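Local coordinates for putative Type I topoisomerase (Deinococcus radiodurans, PDB 3M4A) that is a type IB topoisomerase that binds duplex DNA and probably relaxes supercoils without ATP by transiently cutting and rejoining one strand, at a contact of chain A with DNA. Sequence-based numbering; all coordinates share one arbitrary frame.

Site 1: a contact of chain A with DNA. Residues 110, 113, 129, 186-187. With nucleotides of chain B.
Two guanidinium groups meet DC10 in quite different ways. That of Arg186 lies almost parallel to the cytosine ring on the face turned away from DG9, its CZ 3.7 Å from C5 of DC10, so its rim overlaps mainly the C5-C6 side. Arg129 instead presents an edge to the phosphate of DC10, whose phosphorus lies in the guanidinium plane, while CD1 of Leu113 rests on one face near the rim. End-on and nearly straight, Arg129 NH1 reaches DC10 OP2 at 2.9 Å and NH2 reaches DC10 OP1 at 3.0 Å; arginine's two terminal nitrogens are spaced to pair with two phosphate oxygens. A bend at chi3 (-71°) turns the end of its long chain toward the nucleotide.

Each oxygen takes a further hydrogen bond from a threonine. Thr110 OG1 donates to OP1 of DC10 at 2.9 Å, and Thr187 OG1 donates to OP2 of DC10 at 3.0 Å from the opposite flank. In Thr187 the hydroxyl stands anti to the carbonyl carbon (chi1 -66°), and it also touches water 1, which continues to OP2 of DG9, and water 2, which returns to OP2 of DC10. Short threonines suit places where helix backbones pass near the phosphate; Arg129 reaches in from farther away. This phosphate-binding site probably anchors the strand with little regard to sequence, Arg186 merely packing on a base face.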
# COMPACT_ATOMS: atom_id res chain seq x y z
N THR A 110 12.12 -0.29 5.34
CA THR A 110 13.27 0.53 5.78
C THR A 110 14.55 -0.31 5.80
O THR A 110 15.59 0.13 5.31
CB THR A 110 13.01 1.18 7.15
OG1 THR A 110 11.97 2.15 7.01
CG2 THR A 110 14.27 1.85 7.69
N LEU A 113 15.86 -0.70 2.38
CA LEU A 113 16.33 0.58 1.85
C LEU A 113 17.72 0.99 2.35
O LEU A 113 18.41 1.78 1.70
CB LEU A 113 15.32 1.69 2.20
CG LEU A 113 13.98 1.63 1.45
CD1 LEU A 113 13.00 2.61 2.07
CD2 LEU A 113 14.18 1.89 -0.05
N ARG A 129 7.07 1.59 -1.50
CA ARG A 129 6.78 2.93 -0.96
C ARG A 129 5.94 3.73 -1.94
O ARG A 129 5.00 4.41 -1.55
CB ARG A 129 8.05 3.69 -0.56
CG ARG A 129 7.76 5.05 0.06
CD ARG A 129 8.99 5.65 0.67
NE ARG A 129 9.36 4.90 1.87
CZ ARG A 129 10.42 5.16 2.63
NH1 ARG A 129 11.21 6.19 2.37
NH2 ARG A 129 10.65 4.41 3.69
N ARG A 186 12.29 12.37 0.90
CA ARG A 186 13.70 12.56 0.58
C ARG A 186 14.34 11.33 -0.02
O ARG A 186 15.15 11.43 -0.96
CB ARG A 186 14.48 12.92 1.87
CG ARG A 186 14.19 14.26 2.46
CD ARG A 186 15.00 14.41 3.76
NE ARG A 186 14.49 13.62 4.90
CZ ARG A 186 15.10 13.51 6.08
NH1 ARG A 186 16.26 14.09 6.29
NH2 ARG A 186 14.55 12.80 7.05
N THR A 187 14.02 10.17 0.56
CA THR A 187 14.62 8.90 0.16
C THR A 187 14.20 8.54 -1.26
O THR A 187 15.04 8.18 -2.09
CB THR A 187 14.32 7.80 1.19
OG1 THR A 187 14.99 8.17 2.41
CG2 THR A 187 14.81 6.43 0.73
P DG B 9 19.35 6.18 1.32
OP1 DG B 9 19.12 5.32 0.12
OP2 DG B 9 19.46 7.65 1.18
O5' DG B 9 18.24 5.91 2.44
C5' DG B 9 17.92 4.60 2.83
C4' DG B 9 17.30 4.59 4.22
O4' DG B 9 18.23 5.02 5.25
C3' DG B 9 16.14 5.55 4.39
O3' DG B 9 15.15 4.92 5.18
C2' DG B 9 16.76 6.83 4.98
C1' DG B 9 17.81 6.26 5.89
N9 DG B 9 19.07 6.97 6.04
C8 DG B 9 19.80 7.55 5.04
N7 DG B 9 20.94 8.05 5.41
C5 DG B 9 20.98 7.78 6.76
C6 DG B 9 21.97 8.07 7.72
O6 DG B 9 23.06 8.64 7.58
N1 DG B 9 21.60 7.62 8.97
C2 DG B 9 20.43 6.96 9.27
N2 DG B 9 20.23 6.58 10.54
N3 DG B 9 19.51 6.66 8.38
C4 DG B 9 19.84 7.13 7.16
P DC B 10 13.74 5.62 5.40
OP1 DC B 10 12.77 4.59 5.76
OP2 DC B 10 13.39 6.53 4.28
O5' DC B 10 13.94 6.54 6.69
C5' DC B 10 14.22 5.91 7.95
C4' DC B 10 14.60 6.96 8.96
O4' DC B 10 15.87 7.58 8.59
C3' DC B 10 13.61 8.12 9.10
O3' DC B 10 13.50 8.51 10.44
C2' DC B 10 14.25 9.24 8.30
C1' DC B 10 15.70 8.99 8.69
N1 DC B 10 16.71 9.64 7.84
C2 DC B 10 17.95 9.92 8.42
O2 DC B 10 18.15 9.62 9.62
N3 DC B 10 18.89 10.53 7.68
C4 DC B 10 18.65 10.85 6.41
N4 DC B 10 19.63 11.43 5.72
C5 DC B 10 17.40 10.56 5.79
C6 DC B 10 16.46 9.97 6.55
O HOH W 1 17.63 9.36 2.22
O HOH W 2 12.69 9.25 4.15

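Site 2: a contact of chain A with DNA. Residues 113-115, 122, 187, 191, 194. With nucleotides of chain B.
At the 5' end, DG7 meets the main chain of Arg114: its exocyclic N2 points almost straight at Arg114 O, but at 3.3 Å this minor-groove bond is weak. Water 5 reinforces it by joining the same carbonyl to N3 of DG7.

One step on, DG8 is reached through water 3, which links its N3 to Arg114 NH1 and to O4' of DG9. The arginine side chain runs extended from CG to NE and then turns at chi4 (-82°), carrying it into the minor groove, where Arg114 NH1 hydrogen-bonds N3 of DG9 at 3.0 Å. Both N3 and water 3 lie at the guanidinium edge, in its plane. A long, flat donor suits the groove; adenine N3 and pyrimidine O2 lie similarly, so this bond alone need not select guanine.

Lys122, long and flexible, brings a multi-bond donor to the phosphate: its NZ donates to OP1 of DG9 at 2.7 Å. This amino group also bonds Leu113 O and Ala115 O, tying the end of helix 91-113 and the loop after it to the phosphate. Asn191 ND2 bonds OP1 of DG9 at 2.9 Å, with the oxygen in its amide plane, and Thr187 O as well. An amide suits this place, since its oxygen can also accept: Lys194 NZ bonds Asn191 OD1 at 2.9 Å from above the carbonyl plane, which probably helps fix the amide's rotation. Lys194 NZ also makes a longer salt bridge of 3.6 Å to OP1 of DG9.

Within the catalytic core, the C-terminal end of helix 91-113 with its loop, helix 120-134 and helix 186-196 converge on one strand, loop at the minor groove, helices at the phosphate.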
# COMPACT_ATOMS: atom_id res chain seq x y z
N LEU A 113 15.86 -0.70 2.38
CA LEU A 113 16.33 0.58 1.85
C LEU A 113 17.72 0.99 2.35
O LEU A 113 18.41 1.78 1.70
CB LEU A 113 15.32 1.69 2.20
CG LEU A 113 13.98 1.63 1.45
CD1 LEU A 113 13.00 2.61 2.07
CD2 LEU A 113 14.18 1.89 -0.05
N ARG A 114 18.13 0.48 3.51
CA ARG A 114 19.43 0.85 4.09
C ARG A 114 20.62 0.24 3.35
O ARG A 114 21.78 0.63 3.58
CB ARG A 114 19.47 0.43 5.55
CG ARG A 114 18.53 1.22 6.47
CD ARG A 114 18.92 1.07 7.92
NE ARG A 114 17.93 1.64 8.82
CZ ARG A 114 17.87 2.94 9.12
NH1 ARG A 114 18.71 3.80 8.59
NH2 ARG A 114 16.94 3.36 9.94
N ALA A 115 20.35 -0.73 2.48
CA ALA A 115 21.39 -1.34 1.66
C ALA A 115 22.10 -0.37 0.71
O ALA A 115 21.56 0.66 0.31
CB ALA A 115 20.82 -2.50 0.87
N LYS A 122 16.06 -3.46 -2.43
CA LYS A 122 16.01 -1.99 -2.24
C LYS A 122 15.12 -1.33 -3.31
O LYS A 122 14.25 -0.46 -3.00
CB LYS A 122 17.42 -1.39 -2.24
CG LYS A 122 17.39 0.13 -2.13
CD LYS A 122 18.68 0.74 -1.62
CE LYS A 122 18.50 2.23 -1.35
NZ LYS A 122 19.67 2.79 -0.60
N THR A 187 14.02 10.17 0.56
CA THR A 187 14.62 8.90 0.16
C THR A 187 14.20 8.54 -1.26
O THR A 187 15.04 8.18 -2.09
CB THR A 187 14.32 7.80 1.19
OG1 THR A 187 14.99 8.17 2.41
CG2 THR A 187 14.81 6.43 0.73
N ASN A 191 16.96 8.37 -4.45
CA ASN A 191 17.12 7.10 -5.14
C ASN A 191 16.53 7.13 -6.55
O ASN A 191 17.01 6.42 -7.42
CB ASN A 191 16.56 5.96 -4.33
CG ASN A 191 17.50 5.57 -3.20
OD1 ASN A 191 18.50 4.89 -3.43
ND2 ASN A 191 17.19 6.01 -1.99
N LYS A 194 19.31 8.23 -8.67
CA LYS A 194 20.20 7.08 -8.93
C LYS A 194 19.64 6.15 -10.00
O LYS A 194 20.38 5.68 -10.86
CB LYS A 194 20.45 6.28 -7.65
CG LYS A 194 21.16 7.03 -6.53
CD LYS A 194 21.25 6.13 -5.28
CE LYS A 194 21.33 6.93 -3.99
NZ LYS A 194 21.04 6.06 -2.79
P DG B 7 31.71 4.21 1.92
OP1 DG B 7 32.59 3.74 0.84
OP2 DG B 7 31.82 5.57 2.48
O5' DG B 7 30.21 3.99 1.35
C5' DG B 7 29.87 2.83 0.63
C4' DG B 7 28.39 2.55 0.77
O4' DG B 7 28.09 2.22 2.15
C3' DG B 7 27.50 3.74 0.45
O3' DG B 7 26.31 3.22 -0.17
C2' DG B 7 27.27 4.36 1.83
C1' DG B 7 27.10 3.12 2.68
N9 DG B 7 27.34 3.16 4.13
C8 DG B 7 28.50 3.56 4.73
N7 DG B 7 28.50 3.47 6.03
C5 DG B 7 27.25 2.95 6.32
C6 DG B 7 26.69 2.62 7.57
O6 DG B 7 27.19 2.76 8.69
N1 DG B 7 25.38 2.12 7.45
C2 DG B 7 24.75 1.95 6.26
N2 DG B 7 23.50 1.46 6.32
N3 DG B 7 25.26 2.25 5.07
C4 DG B 7 26.53 2.74 5.16
P DG B 8 25.26 4.25 -0.82
OP1 DG B 8 24.58 3.45 -1.85
OP2 DG B 8 25.91 5.52 -1.20
O5' DG B 8 24.23 4.50 0.38
C5' DG B 8 23.28 3.56 0.80
C4' DG B 8 22.46 4.14 1.93
O4' DG B 8 23.27 4.28 3.12
C3' DG B 8 21.91 5.54 1.69
O3' DG B 8 20.59 5.60 2.19
C2' DG B 8 22.81 6.46 2.50
C1' DG B 8 23.02 5.56 3.69
N9 DG B 8 24.13 5.84 4.57
C8 DG B 8 25.36 6.37 4.26
N7 DG B 8 26.13 6.45 5.32
C5 DG B 8 25.36 5.95 6.36
C6 DG B 8 25.67 5.78 7.73
O6 DG B 8 26.74 6.09 8.31
N1 DG B 8 24.61 5.27 8.45
C2 DG B 8 23.40 4.88 7.88
N2 DG B 8 22.49 4.37 8.73
N3 DG B 8 23.11 5.01 6.60
C4 DG B 8 24.13 5.55 5.90
P DG B 9 19.35 6.18 1.32
OP1 DG B 9 19.12 5.32 0.12
OP2 DG B 9 19.46 7.65 1.18
O5' DG B 9 18.24 5.91 2.44
C5' DG B 9 17.92 4.60 2.83
C4' DG B 9 17.30 4.59 4.22
O4' DG B 9 18.23 5.02 5.25
C3' DG B 9 16.14 5.55 4.39
O3' DG B 9 15.15 4.92 5.18
C2' DG B 9 16.76 6.83 4.98
C1' DG B 9 17.81 6.26 5.89
N9 DG B 9 19.07 6.97 6.04
C8 DG B 9 19.80 7.55 5.04
N7 DG B 9 20.94 8.05 5.41
C5 DG B 9 20.98 7.78 6.76
C6 DG B 9 21.97 8.07 7.72
O6 DG B 9 23.06 8.64 7.58
N1 DG B 9 21.60 7.62 8.97
C2 DG B 9 20.43 6.96 9.27
N2 DG B 9 20.23 6.58 10.54
N3 DG B 9 19.51 6.66 8.38
C4 DG B 9 19.84 7.13 7.16
O HOH W 3 20.58 3.68 6.18
O HOH W 4 17.63 9.36 2.22
O HOH W 5 24.32 0.85 2.92

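Sites 1 and 2 are neighbouring halves of one DNA-binding surface: the centres of their C-alpha atoms are about 6 Å apart, and both include Leu113 and Thr187. Helices 91-113, 120-134 and 186-196 contribute to each, so successive phosphates of the same strand are received by a common framework. Site 1 takes the phosphate on the 3' side, while site 2 takes the preceding one and adds contacts in the minor groove. Together they probably fix the course of the strand across the enzyme; these contacts alone do not show where the strand would be cut.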